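Local structure of beta-porphyranase A (4AW7) at residues S506-I511 / F548-V553; K475-E480 / S580-V585; A249-V254 / F302-R307; P521-N526 / V567-S572. The protein hydrolyses the (1->4) linkages between beta-D-galactopyranose and alpha-L-galactopyranose-6-sulfate in porphyran, a sulfated polysaccharide, yielding mostly disaccharides. One frame throughout, in Å; residues are numbered along the deposited sequence.

Contact 1. Residues S506-I511 / F548-V553; sequences SLRMSI and FGMIEV
Leu507, Met509 and Ile511 pair with Val553, Ile551 and Gly549 in an antiparallel ladder at the border of a five-stranded sheet, where strand 546-555 is outermost and strand 503-514 lies next to it. All three are hydrogen-bonded pairs with two backbone bonds each; the straightest runs from Ile551 N to Met509 O, 2.8 Å long with 174° at the hydrogen. Between them, Arg508 faces Glu552 and Ser510 faces Met550 as non-hydrogen-bonded pairs, and the CA atoms of Ser510 and Met550 approach to 4.0 Å. On the apolar face Met509 lies alongside Ile551, its methyl CE 4.1 Å from Ile551 CB, while Ile511 CD1 meets Ile551 CD1 at 4.2 Å. A flexible thioether and branched aliphatic chains suit this face because it turns toward Val567 and Ile569 of a second sheet and Pro521 just before one of its strands, and together the two sheets make a beta-sandwich. The other face carries Arg508, Ser510, Met550 and Glu552 and meets helix 245-262 of the catalytic domain. There a bend at chi2 (-74°) lays Met550 SD against Arg508 CB at 3.7 Å, and a second at chi3 (-64°) turns CE over one face of the Arg508 guanidinium, offset toward the rim and 3.7 Å from CZ. Arg508 NE makes a salt bridge with Asp252 and NH2 makes one with Glu248, both on that helix. Ser510 OG, small enough to sit under the helix, touches Met550 CB at 3.3 Å.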
# COMPACT_ATOMS: atom_id res chain seq x y z
N SER A 506 5.86 -17.55 10.83
CA SER A 506 6.40 -16.40 11.54
C SER A 506 5.29 -15.68 12.30
O SER A 506 4.11 -15.78 11.97
CB SER A 506 7.06 -15.42 10.61
OG SER A 506 6.13 -14.93 9.71
N LEU A 507 5.72 -14.96 13.33
CA LEU A 507 4.86 -14.04 14.06
C LEU A 507 5.16 -12.61 13.56
O LEU A 507 6.33 -12.20 13.53
CB LEU A 507 5.18 -14.12 15.56
CG LEU A 507 4.53 -13.06 16.44
CD1 LEU A 507 3.04 -13.19 16.52
CD2 LEU A 507 5.22 -13.10 17.81
N ARG A 508 4.11 -11.88 13.18
CA ARG A 508 4.23 -10.45 12.85
C ARG A 508 3.82 -9.71 14.11
O ARG A 508 2.62 -9.57 14.41
CB ARG A 508 3.30 -10.14 11.72
CG ARG A 508 3.59 -10.88 10.43
CD ARG A 508 2.60 -10.60 9.35
NE ARG A 508 2.53 -9.20 8.92
CZ ARG A 508 3.27 -8.65 7.99
NH1 ARG A 508 4.17 -9.34 7.34
NH2 ARG A 508 3.06 -7.37 7.72
N MET A 509 4.82 -9.24 14.87
CA MET A 509 4.60 -8.61 16.17
C MET A 509 4.73 -7.11 16.00
O MET A 509 5.85 -6.63 15.75
CB MET A 509 5.66 -9.13 17.14
CG MET A 509 5.67 -8.45 18.47
SD MET A 509 6.93 -8.99 19.63
CE MET A 509 8.40 -8.40 18.80
N SER A 510 3.62 -6.39 16.13
CA SER A 510 3.65 -4.93 16.00
C SER A 510 3.57 -4.29 17.37
O SER A 510 2.67 -4.64 18.16
CB SER A 510 2.57 -4.42 15.06
OG SER A 510 2.73 -4.86 13.71
N ILE A 511 4.49 -3.34 17.57
CA ILE A 511 4.59 -2.63 18.85
C ILE A 511 4.74 -1.15 18.60
O ILE A 511 5.36 -0.71 17.64
CB ILE A 511 5.74 -3.16 19.74
CG1 ILE A 511 7.08 -3.02 19.05
CG2 ILE A 511 5.47 -4.62 20.14
CD1 ILE A 511 8.31 -3.40 19.94
N PHE A 548 7.14 2.66 16.13
CA PHE A 548 5.93 1.93 15.75
C PHE A 548 6.27 1.08 14.55
O PHE A 548 6.54 1.61 13.47
CB PHE A 548 4.74 2.84 15.48
CG PHE A 548 3.47 2.09 15.19
CD1 PHE A 548 2.99 1.14 16.07
CD2 PHE A 548 2.74 2.33 14.03
CE1 PHE A 548 1.86 0.44 15.82
CE2 PHE A 548 1.55 1.64 13.78
CZ PHE A 548 1.10 0.70 14.68
N GLY A 549 6.34 -0.23 14.76
CA GLY A 549 6.82 -1.11 13.71
C GLY A 549 6.44 -2.55 13.97
O GLY A 549 6.25 -2.96 15.12
N MET A 550 6.38 -3.32 12.88
CA MET A 550 6.18 -4.73 12.89
C MET A 550 7.53 -5.43 12.78
O MET A 550 8.31 -5.15 11.86
CB MET A 550 5.28 -5.09 11.70
CG MET A 550 4.83 -6.57 11.64
SD MET A 550 6.10 -7.79 11.13
CE MET A 550 6.43 -7.25 9.44
N ILE A 551 7.82 -6.28 13.77
CA ILE A 551 9.04 -7.07 13.82
C ILE A 551 8.63 -8.51 13.56
O ILE A 551 7.81 -9.07 14.30
CB ILE A 551 9.76 -6.91 15.18
CG1 ILE A 551 10.14 -5.45 15.42
CG2 ILE A 551 11.01 -7.80 15.24
CD1 ILE A 551 10.60 -5.13 16.84
N GLU A 552 9.20 -9.12 12.52
CA GLU A 552 8.91 -10.53 12.26
C GLU A 552 9.73 -11.43 13.14
O GLU A 552 10.92 -11.20 13.36
CB GLU A 552 9.30 -10.89 10.84
CG GLU A 552 8.52 -10.19 9.79
CD GLU A 552 9.12 -10.45 8.40
OE1 GLU A 552 10.26 -9.95 8.05
OE2 GLU A 552 8.41 -11.18 7.67
N VAL A 553 9.09 -12.48 13.62
CA VAL A 553 9.77 -13.49 14.44
C VAL A 553 9.54 -14.85 13.75
O VAL A 553 8.52 -15.48 13.99
CB VAL A 553 9.23 -13.49 15.86
CG1 VAL A 553 9.95 -14.54 16.70
CG2 VAL A 553 9.33 -12.09 16.47

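Contact 2. Residues K475-E480 / S580-V585; sequences KYYSSE and SMILQV
Past Tyr477 water takes the place of direct backbone bonds between Ser478 and Met581. One water accepts from Ser478 N at 2.7 Å and donates to Met581 O. A second accepts from Met581 N at 3.0 Å and donates to Glu480 O. Both backbone groups of Met581 are therefore satisfied although the strands have parted. Ser478 also shapes the departing chain: its OG accepts from Glu480 N at 3.1 Å, an ST turn, a role for which a short hydroxyl side chain is well suited, and the same OG is hydrogen-bonded to Pro494 O. Before the gap, Tyr476 and Leu583 form a regular antiparallel hydrogen-bonded pair, with Tyr476 N donating to Leu583 O at 2.8 Å. This ladder joins strand 469-484 to strand 577-589, the middle strand of the five-stranded sheet of the C-terminal sandwich. The two tyrosines lie on opposite faces of that sheet. Tyr477 runs side by side with Ile582 on the same face, and its CE2 meets Ile582 CD1 at 3.6 Å while Ile582 CG2 sits over one ring face near the rim. The hydroxyl of Tyr477 continues to Glu255 on helix 245-262, so an amphipathic aromatic fits the domain interface. On the sandwich side, the Tyr476 ring offers an edge to Val585, CE2 lying 3.7 Å from CG2, and its OH bonds to Glu499 N.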
# COMPACT_ATOMS: atom_id res chain seq x y z
N LYS A 475 -2.66 -15.89 6.71
CA LYS A 475 -2.50 -15.07 7.90
C LYS A 475 -3.63 -15.37 8.86
O LYS A 475 -4.79 -15.50 8.44
CB LYS A 475 -2.53 -13.57 7.53
CG LYS A 475 -1.32 -13.15 6.73
CD LYS A 475 -1.37 -11.67 6.36
CE LYS A 475 -0.18 -11.26 5.58
NZ LYS A 475 -0.18 -9.81 5.37
N TYR A 476 -3.29 -15.42 10.14
CA TYR A 476 -4.24 -15.71 11.20
C TYR A 476 -4.16 -14.58 12.22
O TYR A 476 -3.07 -14.16 12.59
CB TYR A 476 -3.96 -17.05 11.85
CG TYR A 476 -4.02 -18.18 10.87
CD1 TYR A 476 -5.22 -18.78 10.56
CD2 TYR A 476 -2.88 -18.66 10.26
CE1 TYR A 476 -5.30 -19.84 9.69
CE2 TYR A 476 -2.96 -19.71 9.33
CZ TYR A 476 -4.16 -20.31 9.07
OH TYR A 476 -4.28 -21.38 8.21
N TYR A 477 -5.33 -14.09 12.59
CA TYR A 477 -5.49 -12.90 13.41
C TYR A 477 -6.00 -13.29 14.79
O TYR A 477 -6.74 -14.21 14.96
CB TYR A 477 -6.43 -11.93 12.71
CG TYR A 477 -5.94 -11.50 11.34
CD1 TYR A 477 -6.19 -12.25 10.21
CD2 TYR A 477 -5.19 -10.35 11.18
CE1 TYR A 477 -5.74 -11.88 8.96
CE2 TYR A 477 -4.70 -9.98 9.93
CZ TYR A 477 -5.00 -10.74 8.83
OH TYR A 477 -4.53 -10.41 7.58
N SER A 478 -5.62 -12.50 15.77
CA SER A 478 -6.03 -12.76 17.15
C SER A 478 -7.27 -11.98 17.53
O SER A 478 -7.47 -10.88 17.05
CB SER A 478 -4.88 -12.42 18.06
OG SER A 478 -5.16 -12.74 19.44
N SER A 479 -8.06 -12.50 18.49
CA SER A 479 -9.15 -11.75 19.08
C SER A 479 -8.62 -10.64 19.96
O SER A 479 -9.40 -9.76 20.34
CB SER A 479 -10.01 -12.68 19.95
OG SER A 479 -9.24 -13.25 21.01
N GLU A 480 -7.32 -10.68 20.30
CA GLU A 480 -6.68 -9.67 21.16
C GLU A 480 -5.82 -8.75 20.34
O GLU A 480 -5.01 -9.21 19.55
CB GLU A 480 -5.82 -10.37 22.21
CG GLU A 480 -6.60 -11.21 23.19
CD GLU A 480 -7.38 -10.35 24.13
OE1 GLU A 480 -6.77 -9.48 24.79
OE2 GLU A 480 -8.58 -10.53 24.17
N SER A 580 -0.70 -5.19 17.32
CA SER A 580 -1.30 -6.36 16.65
C SER A 580 -0.32 -7.52 16.69
O SER A 580 0.91 -7.35 16.72
CB SER A 580 -1.71 -6.05 15.20
OG SER A 580 -0.62 -5.64 14.39
N MET A 581 -0.92 -8.71 16.65
CA MET A 581 -0.20 -10.00 16.61
C MET A 581 -0.88 -10.84 15.56
O MET A 581 -2.05 -11.16 15.67
CB MET A 581 -0.26 -10.68 17.98
CG MET A 581 0.49 -9.92 19.08
SD MET A 581 2.26 -10.16 19.03
CE MET A 581 2.37 -11.72 19.93
N ILE A 582 -0.10 -11.20 14.54
CA ILE A 582 -0.62 -11.95 13.38
C ILE A 582 0.34 -13.11 13.12
O ILE A 582 1.55 -12.91 13.08
CB ILE A 582 -0.71 -11.04 12.14
CG1 ILE A 582 -1.71 -9.91 12.39
CG2 ILE A 582 -1.11 -11.85 10.87
CD1 ILE A 582 -1.65 -8.76 11.39
N LEU A 583 -0.20 -14.32 12.95
CA LEU A 583 0.64 -15.45 12.57
C LEU A 583 0.58 -15.63 11.05
O LEU A 583 -0.49 -15.65 10.46
CB LEU A 583 0.20 -16.76 13.25
CG LEU A 583 0.51 -16.87 14.73
CD1 LEU A 583 -0.11 -18.12 15.31
CD2 LEU A 583 2.01 -16.87 14.95
N GLN A 584 1.75 -15.77 10.44
CA GLN A 584 1.85 -16.06 9.01
C GLN A 584 2.34 -17.50 8.87
O GLN A 584 3.33 -17.87 9.49
CB GLN A 584 2.81 -15.12 8.30
CG GLN A 584 3.10 -15.64 6.91
CD GLN A 584 3.89 -14.71 6.06
OE1 GLN A 584 3.39 -13.66 5.69
NE2 GLN A 584 5.14 -15.12 5.68
N VAL A 585 1.62 -18.28 8.09
CA VAL A 585 1.95 -19.69 7.86
C VAL A 585 2.07 -19.91 6.35
O VAL A 585 1.16 -19.55 5.61
CB VAL A 585 0.91 -20.63 8.46
CG1 VAL A 585 1.32 -22.08 8.27
CG2 VAL A 585 0.67 -20.34 9.95
O HOH W 1 -4.50 -10.23 14.71
O HOH W 2 -3.84 -8.48 17.14

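Contact 3. Residues A249-V254 / F302-R307; sequences AVLDMV and FNLMER
Arg307 is gripped closely by the helix segment 249-254, whereas the rest of this contact is sparse. Its terminal nitrogens, NH1 and NH2, form an end-on salt bridge, both donating to Asp252 OD1 at 3.0 Å. Sharing a single acceptor bends both bonds to 141° at the hydrogen: NH1 arrives nearly along the C-O axis and NH2 from above the carboxylate plane, which is turned 67° from the guanidinium. On the remaining edge Arg307 NE donates to Asn303 OD1 at 2.9 Å, almost straight at 172°, so the guanidinium is locked in rotation. Leu251 CB lies over the centre of one face, 3.5 Å from Arg307 CZ, letting an apolar group cover the plane while the charged rim stays engaged. The extended chain from CG to NE gives arginine the reach required from beyond the end of helix 293-305. By contrast, the leucines meet lightly: Leu251 CD1 and Leu304 CD2 stand 3.8 Å apart, with the side chains crossing at about a right angle. No CA pair comes nearer than 9.6 Å, yet all five touching residues are buried. Arg307 also bridges to Glu248 and Glu255, and Asp252 OD2 binds Arg508, a network that would probably keep these groups ionised. Both leucines pack on Ile270 of strand 268-276, which links helices 245-262 and 293-305 as successive helices flanking the parallel strands of the catalytic barrel.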
# COMPACT_ATOMS: atom_id res chain seq x y z
N ALA A 249 3.35 -2.25 10.21
CA ALA A 249 2.53 -2.12 11.42
C ALA A 249 1.27 -1.31 11.17
O ALA A 249 0.22 -1.62 11.73
CB ALA A 249 3.31 -1.49 12.58
N VAL A 250 1.37 -0.24 10.40
CA VAL A 250 0.23 0.61 10.09
C VAL A 250 -0.89 -0.22 9.43
O VAL A 250 -2.07 -0.14 9.83
CB VAL A 250 0.66 1.78 9.18
CG1 VAL A 250 -0.55 2.43 8.50
CG2 VAL A 250 1.45 2.82 10.01
N LEU A 251 -0.51 -1.00 8.42
CA LEU A 251 -1.50 -1.79 7.71
C LEU A 251 -1.94 -3.02 8.49
O LEU A 251 -3.13 -3.36 8.48
CB LEU A 251 -0.97 -2.17 6.30
CG LEU A 251 -0.62 -0.99 5.39
CD1 LEU A 251 -0.13 -1.54 4.07
CD2 LEU A 251 -1.76 -0.01 5.21
N ASP A 252 -1.02 -3.65 9.21
CA ASP A 252 -1.41 -4.75 10.08
C ASP A 252 -2.45 -4.32 11.12
O ASP A 252 -3.33 -5.11 11.45
CB ASP A 252 -0.21 -5.35 10.81
CG ASP A 252 0.59 -6.34 9.99
OD1 ASP A 252 0.43 -6.41 8.75
OD2 ASP A 252 1.38 -7.12 10.60
N MET A 253 -2.37 -3.09 11.63
CA MET A 253 -3.34 -2.70 12.65
C MET A 253 -4.75 -2.60 12.11
O MET A 253 -5.72 -2.97 12.76
CB MET A 253 -2.96 -1.41 13.34
CG MET A 253 -3.66 -1.21 14.67
SD MET A 253 -2.88 0.12 15.64
CE MET A 253 -3.74 -0.11 17.21
N VAL A 254 -4.85 -2.05 10.89
CA VAL A 254 -6.16 -1.97 10.20
C VAL A 254 -6.74 -3.37 10.03
O VAL A 254 -7.91 -3.60 10.32
CB VAL A 254 -6.06 -1.18 8.89
CG1 VAL A 254 -7.36 -1.22 8.11
CG2 VAL A 254 -5.59 0.24 9.14
N PHE A 302 7.12 -3.81 -2.42
CA PHE A 302 7.31 -5.21 -2.02
C PHE A 302 6.39 -5.57 -0.86
O PHE A 302 5.83 -6.69 -0.85
CB PHE A 302 8.78 -5.47 -1.63
CG PHE A 302 9.75 -5.58 -2.80
CD1 PHE A 302 10.09 -4.46 -3.58
CD2 PHE A 302 10.34 -6.78 -3.13
CE1 PHE A 302 10.94 -4.56 -4.64
CE2 PHE A 302 11.21 -6.88 -4.17
CZ PHE A 302 11.52 -5.76 -4.94
N ASN A 303 6.18 -4.66 0.09
CA ASN A 303 5.20 -4.80 1.19
C ASN A 303 3.84 -5.08 0.56
O ASN A 303 3.13 -6.03 0.91
CB ASN A 303 5.23 -3.45 2.00
CG ASN A 303 4.12 -3.28 3.05
OD1 ASN A 303 3.12 -4.02 3.09
ND2 ASN A 303 4.29 -2.26 3.95
N LEU A 304 3.45 -4.22 -0.37
CA LEU A 304 2.10 -4.29 -0.91
C LEU A 304 1.90 -5.51 -1.80
O LEU A 304 0.80 -6.06 -1.83
CB LEU A 304 1.75 -2.99 -1.64
CG LEU A 304 1.86 -1.72 -0.81
CD1 LEU A 304 1.46 -0.50 -1.61
CD2 LEU A 304 1.08 -1.83 0.51
N MET A 305 2.93 -5.99 -2.50
CA MET A 305 2.83 -7.25 -3.24
C MET A 305 2.46 -8.41 -2.34
O MET A 305 1.66 -9.28 -2.72
CB MET A 305 4.13 -7.53 -3.99
CG MET A 305 4.25 -6.67 -5.26
SD MET A 305 5.85 -6.96 -6.04
CE MET A 305 5.55 -6.25 -7.64
N GLU A 306 3.03 -8.43 -1.13
CA GLU A 306 2.75 -9.47 -0.15
C GLU A 306 1.37 -9.34 0.48
O GLU A 306 0.99 -10.22 1.28
CB GLU A 306 3.80 -9.44 0.94
CG GLU A 306 5.13 -10.02 0.50
CD GLU A 306 5.05 -11.52 0.24
OE1 GLU A 306 4.69 -12.27 1.16
OE2 GLU A 306 5.33 -11.98 -0.88
N ARG A 307 0.58 -8.36 0.10
CA ARG A 307 -0.78 -8.17 0.57
C ARG A 307 -1.82 -8.31 -0.56
O ARG A 307 -2.97 -7.90 -0.40
CB ARG A 307 -0.95 -6.82 1.26
CG ARG A 307 -0.01 -6.62 2.43
CD ARG A 307 -0.35 -5.36 3.17
NE ARG A 307 0.63 -5.07 4.21
CZ ARG A 307 0.49 -5.27 5.52
NH1 ARG A 307 -0.66 -5.69 6.04
NH2 ARG A 307 1.50 -4.98 6.32

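Contact 4. Residues P521-N526 / V567-S572; sequences PVVKIN and VDITFS
With chi1 at -62°, Phe571 places its CG beside the backbone N and stands its ring alongside Pro521, pointing the same way. Pro521 CB then sits over the ring centre, 3.6 Å from the centroid and 9° off the normal, a CH-pi contact that the compact, rigid proline ring makes readily. Chi1 of 70° in Ile569 puts CG1 between the backbone N and the carbonyl carbon, which frees CG2 to meet Val523 CG2 at 3.7 Å. Next along, Ile525 CD1 touches Val567 CG2 at 3.9 Å. The backbones are joined at two antiparallel hydrogen-bonded pairs, Val522 with Thr570 and Lys524 with Asp568; Val522 N reaches Thr570 O at 2.8 Å, and Lys524 N approaches Asp568 O at 2.8 Å. Val522, Lys524, Asp568 and Thr570 share the outer face, where mostly polar side chains suit contact with solvent, and Asp568 OD2 is held by Asn566. Val523, Ile525, Val567 and Ile569, all beta-branched and extended-favouring, line the inner face; Ile525 packs on Leu560, the other three on Leu507, Met509 and Met581. This split between a polar outside and an aliphatic inside is the hallmark of one layer of a beta-sandwich, here the four-stranded sheet of the C-terminal domain.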
# COMPACT_ATOMS: atom_id res chain seq x y z
N PRO A 521 11.17 -8.87 23.62
CA PRO A 521 10.43 -9.65 24.59
C PRO A 521 10.83 -11.12 24.51
O PRO A 521 11.43 -11.57 23.52
CB PRO A 521 8.98 -9.51 24.12
CG PRO A 521 9.09 -9.35 22.63
CD PRO A 521 10.34 -8.51 22.45
N VAL A 522 10.51 -11.85 25.57
CA VAL A 522 10.47 -13.30 25.47
C VAL A 522 9.19 -13.63 24.70
O VAL A 522 8.10 -13.14 25.04
CB VAL A 522 10.50 -13.95 26.86
CG1 VAL A 522 10.21 -15.47 26.73
CG2 VAL A 522 11.84 -13.67 27.59
N VAL A 523 9.32 -14.52 23.70
CA VAL A 523 8.18 -14.94 22.87
C VAL A 523 8.07 -16.47 22.93
O VAL A 523 9.06 -17.15 22.65
CB VAL A 523 8.34 -14.49 21.41
CG1 VAL A 523 7.23 -15.04 20.49
CG2 VAL A 523 8.42 -12.97 21.29
N LYS A 524 6.88 -16.94 23.27
CA LYS A 524 6.62 -18.38 23.31
C LYS A 524 5.47 -18.72 22.35
O LYS A 524 4.41 -18.08 22.35
CB LYS A 524 6.26 -18.80 24.74
CG LYS A 524 7.40 -18.61 25.73
CD LYS A 524 7.08 -19.11 27.15
CE LYS A 524 8.27 -18.84 28.05
NZ LYS A 524 8.13 -19.62 29.32
N ILE A 525 5.71 -19.78 21.56
CA ILE A 525 4.71 -20.29 20.63
C ILE A 525 4.22 -21.60 21.28
O ILE A 525 5.01 -22.56 21.38
CB ILE A 525 5.30 -20.58 19.23
CG1 ILE A 525 6.05 -19.35 18.67
CG2 ILE A 525 4.24 -21.06 18.28
CD1 ILE A 525 5.23 -18.07 18.50
N ASN A 526 2.98 -21.64 21.71
CA ASN A 526 2.47 -22.83 22.43
C ASN A 526 3.45 -23.27 23.51
O ASN A 526 3.70 -24.48 23.69
CB ASN A 526 2.19 -23.95 21.43
CG ASN A 526 1.11 -23.54 20.43
OD1 ASN A 526 0.10 -22.93 20.82
ND2 ASN A 526 1.32 -23.86 19.16
N VAL A 567 0.17 -17.49 21.49
CA VAL A 567 1.44 -16.82 21.55
C VAL A 567 1.46 -16.00 22.84
O VAL A 567 0.53 -15.27 23.10
CB VAL A 567 1.66 -15.93 20.33
CG1 VAL A 567 2.99 -15.26 20.49
CG2 VAL A 567 1.61 -16.77 19.06
N ASP A 568 2.52 -16.15 23.63
CA ASP A 568 2.67 -15.42 24.89
C ASP A 568 3.93 -14.62 24.79
O ASP A 568 4.97 -15.16 24.40
CB ASP A 568 2.65 -16.39 26.07
CG ASP A 568 1.32 -17.07 26.16
OD1 ASP A 568 0.38 -16.50 26.71
OD2 ASP A 568 1.16 -18.18 25.59
N ILE A 569 3.88 -13.33 25.15
CA ILE A 569 5.09 -12.51 25.07
C ILE A 569 5.25 -11.69 26.37
O ILE A 569 4.26 -11.26 26.94
CB ILE A 569 5.16 -11.64 23.79
CG1 ILE A 569 4.16 -10.52 23.82
CG2 ILE A 569 4.97 -12.47 22.54
CD1 ILE A 569 4.32 -9.57 22.61
N THR A 570 6.50 -11.51 26.77
CA THR A 570 6.79 -10.77 28.00
C THR A 570 7.94 -9.81 27.75
O THR A 570 9.02 -10.21 27.35
CB THR A 570 7.06 -11.72 29.20
OG1 THR A 570 6.02 -12.69 29.30
CG2 THR A 570 7.11 -10.87 30.50
N PHE A 571 7.69 -8.53 28.03
CA PHE A 571 8.71 -7.50 27.99
C PHE A 571 9.22 -7.29 29.42
O PHE A 571 8.44 -7.34 30.37
CB PHE A 571 8.15 -6.18 27.45
CG PHE A 571 7.64 -6.27 26.03
CD1 PHE A 571 6.39 -6.79 25.75
CD2 PHE A 571 8.46 -5.87 24.99
CE1 PHE A 571 5.92 -6.88 24.44
CE2 PHE A 571 7.98 -5.96 23.64
CZ PHE A 571 6.75 -6.47 23.41
N SER A 572 10.49 -6.94 29.51
CA SER A 572 11.11 -6.72 30.83
C SER A 572 10.80 -5.33 31.40
O SER A 572 11.03 -5.08 32.62
CB SER A 572 12.59 -6.92 30.69
OG SER A 572 13.19 -6.02 29.81
O HOH W 3 2.69 -19.72 24.28

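Along the chain contact 3 closes first, within the catalytic barrel; contact 2 then encloses contacts 1 and 4, whose segments alternate. Contacts 1 and 2, with centres about 10 Å apart, share one sheet because strands 503-514 and 577-589 are neighbours, and Arg508 N lies 2.8 Å from Ile582 O. Contact 4 belongs to the opposing sheet, its centre about 12 Å from that of contact 1 and about 14 Å from that of contact 2, and packs on both through the sandwich core. The centre of contact 3 lies about 11 Å from that of contact 1, about 13 Å from contact 2's and about 23 Å from contact 4's. The five-stranded sheet therefore stands between barrel helix 245-262 and the four-stranded sheet, joining the C-terminal beta-sandwich to the catalytic barrel.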